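Local structure of putative fumarylacetoacetate hydrolase family protein (Yersinia pestis, 3S52) at residues E75-I80 / I189-T194. The protein is a putative member of the fumarylacetoacetate hydrolase family, built around a mixed beta sheet, whose own function is not established. Sequence-based numbering, arbitrary orientation.
Sequences ELAVLI and IVLTGT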
ATOM      1  N   GLU A  75      10.792 -13.765   5.626  1.00  8.68           N
ATOM      2  CA  GLU A  75       9.402 -14.214   5.566  1.00 10.24           C
ATOM      3  C   GLU A  75       9.167 -15.111   4.374  1.00 13.20           C
ATOM      4  O   GLU A  75       9.798 -14.943   3.326  1.00 14.63           O
ATOM      5  CB  GLU A  75       8.430 -13.005   5.490  1.00 19.36           C
ATOM      6  CG  GLU A  75       8.726 -11.908   6.529  1.00 22.11           C
ATOM      7  CD  GLU A  75       7.564 -10.956   6.787  1.00 28.59           C
ATOM      8  OE1 GLU A  75       6.461 -11.198   6.259  1.00 29.76           O
ATOM      9  OE2 GLU A  75       7.757  -9.960   7.536  1.00 30.63           O
ATOM     10  N   LEU A  76       8.246 -16.053   4.538  1.00 10.06           N
ATOM     11  CA  LEU A  76       7.764 -16.859   3.425  1.00 14.14           C
ATOM     12  C   LEU A  76       6.864 -15.983   2.554  1.00 17.42           C
ATOM     13  O   LEU A  76       5.953 -15.312   3.068  1.00 10.11           O
ATOM     14  CB  LEU A  76       6.978 -18.076   3.941  1.00  8.59           C
ATOM     15  CG  LEU A  76       6.379 -18.912   2.809  1.00 11.39           C
ATOM     16  CD1 LEU A  76       7.465 -19.689   2.103  1.00 10.97           C
ATOM     17  CD2 LEU A  76       5.287 -19.852   3.330  1.00 10.10           C
ATOM     18  N   ALA A  77       7.140 -15.949   1.251  1.00  6.96           N
ATOM     19  CA  ALA A  77       6.293 -15.191   0.320  1.00  6.91           C
ATOM     20  C   ALA A  77       5.468 -16.169  -0.519  1.00 15.66           C
ATOM     21  O   ALA A  77       5.977 -17.194  -0.955  1.00 14.89           O
ATOM     22  CB  ALA A  77       7.153 -14.310  -0.601  1.00  6.85           C
ATOM     23  N   VAL A  78       4.203 -15.837  -0.743  1.00  8.41           N
ATOM     24  CA  VAL A  78       3.289 -16.689  -1.487  1.00 14.06           C
ATOM     25  C   VAL A  78       2.831 -15.917  -2.718  1.00 14.70           C
ATOM     26  O   VAL A  78       2.410 -14.767  -2.609  1.00 11.59           O
ATOM     27  CB  VAL A  78       2.065 -17.033  -0.627  1.00 12.99           C
ATOM     28  CG1 VAL A  78       1.112 -17.939  -1.372  1.00 14.39           C
ATOM     29  CG2 VAL A  78       2.506 -17.649   0.697  1.00 13.25           C
ATOM     30  N   LEU A  79       2.943 -16.540  -3.884  1.00 11.75           N
ATOM     31  CA  LEU A  79       2.523 -15.926  -5.140  1.00  8.11           C
ATOM     32  C   LEU A  79       1.109 -16.369  -5.482  1.00 14.82           C
ATOM     33  O   LEU A  79       0.818 -17.570  -5.548  1.00 12.70           O
ATOM     34  CB  LEU A  79       3.491 -16.321  -6.268  1.00 12.51           C
ATOM     35  CG  LEU A  79       3.247 -15.796  -7.695  1.00 12.30           C
ATOM     36  CD1 LEU A  79       3.272 -14.285  -7.764  1.00 13.53           C
ATOM     37  CD2 LEU A  79       4.265 -16.379  -8.669  1.00 16.78           C
ATOM     38  N   ILE A  80       0.228 -15.397  -5.702  1.00 12.77           N
ATOM     39  CA  ILE A  80      -1.139 -15.686  -6.082  1.00 12.94           C
ATOM     40  C   ILE A  80      -1.226 -15.837  -7.608  1.00 16.03           C
ATOM     41  O   ILE A  80      -0.765 -14.970  -8.344  1.00 16.49           O
ATOM     42  CB  ILE A  80      -2.115 -14.575  -5.624  1.00 13.86           C
ATOM     43  CG1 ILE A  80      -1.966 -14.278  -4.122  1.00 12.01           C
ATOM     44  CG2 ILE A  80      -3.546 -14.961  -5.976  1.00 17.95           C
ATOM     45  CD1 ILE A  80      -2.181 -15.487  -3.227  1.00 12.34           C
ATOM     46  N   ILE A 189       1.552 -10.761  -4.261  1.00 13.58           N
ATOM     47  CA  ILE A 189       2.379 -11.559  -3.382  1.00 11.50           C
ATOM     48  C   ILE A 189       1.857 -11.376  -1.965  1.00 10.43           C
ATOM     49  O   ILE A 189       1.439 -10.275  -1.590  1.00 14.47           O
ATOM     50  CB  ILE A 189       3.862 -11.088  -3.467  1.00 11.58           C
ATOM     51  CG1 ILE A 189       4.417 -11.269  -4.887  1.00 10.97           C
ATOM     52  CG2 ILE A 189       4.725 -11.797  -2.448  1.00  9.56           C
ATOM     53  CD1 ILE A 189       5.723 -10.499  -5.137  1.00 14.15           C
ATOM     54  N   VAL A 190       1.886 -12.447  -1.178  1.00  7.69           N
ATOM     55  CA  VAL A 190       1.516 -12.359   0.224  1.00  8.31           C
ATOM     56  C   VAL A 190       2.724 -12.698   1.071  1.00 13.55           C
ATOM     57  O   VAL A 190       3.386 -13.720   0.834  1.00 14.17           O
ATOM     58  CB  VAL A 190       0.368 -13.307   0.570  1.00 13.83           C
ATOM     59  CG1 VAL A 190       0.217 -13.429   2.094  1.00 16.29           C
ATOM     60  CG2 VAL A 190      -0.921 -12.830  -0.092  1.00 13.49           C
ATOM     61  N   LEU A 191       3.035 -11.822   2.028  1.00 11.50           N
ATOM     62  CA  LEU A 191       4.103 -12.073   2.995  1.00 11.80           C
ATOM     63  C   LEU A 191       3.458 -12.576   4.267  1.00  8.84           C
ATOM     64  O   LEU A 191       2.455 -12.021   4.721  1.00 18.33           O
ATOM     65  CB  LEU A 191       4.912 -10.805   3.287  1.00 14.23           C
ATOM     66  CG  LEU A 191       5.760 -10.266   2.131  1.00 20.62           C
ATOM     67  CD1 LEU A 191       6.748  -9.205   2.642  1.00 19.87           C
ATOM     68  CD2 LEU A 191       6.502 -11.391   1.442  1.00 13.33           C
ATOM     69  N   THR A 192       4.006 -13.652   4.812  1.00 10.26           N
ATOM     70  CA  THR A 192       3.353 -14.379   5.896  1.00 10.58           C
ATOM     71  C   THR A 192       3.890 -14.073   7.310  1.00  8.83           C
ATOM     72  O   THR A 192       3.472 -14.701   8.277  1.00 13.73           O
ATOM     73  CB  THR A 192       3.398 -15.890   5.631  1.00 16.82           C
ATOM     74  OG1 THR A 192       4.767 -16.303   5.561  1.00 14.06           O
ATOM     75  CG2 THR A 192       2.712 -16.218   4.312  1.00 13.36           C
ATOM     76  N   GLY A 193       4.833 -13.147   7.420  1.00 14.66           N
ATOM     77  CA  GLY A 193       5.304 -12.691   8.720  1.00 13.93           C
ATOM     78  C   GLY A 193       6.694 -13.192   9.054  1.00 17.98           C
ATOM     79  O   GLY A 193       7.204 -14.121   8.424  1.00 12.28           O
ATOM     80  N   THR A 194       7.311 -12.593  10.068  1.00  9.13           N
ATOM     81  CA  THR A 194       8.686 -12.936  10.370  1.00 12.80           C
ATOM     82  C   THR A 194       8.814 -13.554  11.771  1.00 11.86           C
ATOM     83  O   THR A 194       8.156 -13.122  12.715  1.00 16.95           O
ATOM     84  CB  THR A 194       9.581 -11.679  10.247  1.00 18.11           C
ATOM     85  OG1 THR A 194      10.955 -12.060  10.215  1.00 14.39           O
ATOM     86  CG2 THR A 194       9.335 -10.734  11.411  1.00  6.29           C
TER
HETATM   87  O   HOH W   1       6.714 -16.426   7.197  1.00 14.60           O
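The carboxylate of Glu75 lies against the backbone of Gly193, which covers one of its faces and continues into Thr194; over the opposite face comes CB of Leu191, 3.4 Å from OE1 of Glu75. The amide N of Gly193 gives OE1 of Glu75 a bent hydrogen bond (2.8 Å, 133° at the hydrogen), approaching from above the carboxylate plane, 60° out of it. CG stands anti to the carbonyl carbon (chi1 -48°) on an extended chain, which carries the carboxylate across to the segment that follows strand 189-191. Glycine suits its place, because at this backbone conformation a CB would jam against the carbonyl O of Thr192.

Farther along, strands 70-80 and 189-191 pair antiparallel within the mixed sheet. Val78 and Val190 form a hydrogen-bonded pair, with N of Val78 2.8 Å from O of Val190 and the reciprocal bond equally short. Their beta-branched side chains suit extended backbone and pack on helix 171-181. On the other face, CB of Ala77 is 3.6 Å from CD2 of Leu191, the small methyl leaving the leucine branch close to the strand; Ile133 and Cys131 of strand 131-138 cover this face.

Where strand 189-191 ends, O of Leu76 receives the amide N of Thr192 at 3.1 Å, and a water bridges N of Leu76 to O of Gly193. OE2 of Glu75 lies close to OD2 of Asp104, bringing two acidic groups together. In this buried contact, direct bonds thus satisfy N and O of Val78, the same atoms of Val190 and O of Leu76, while the water serves N of Leu76.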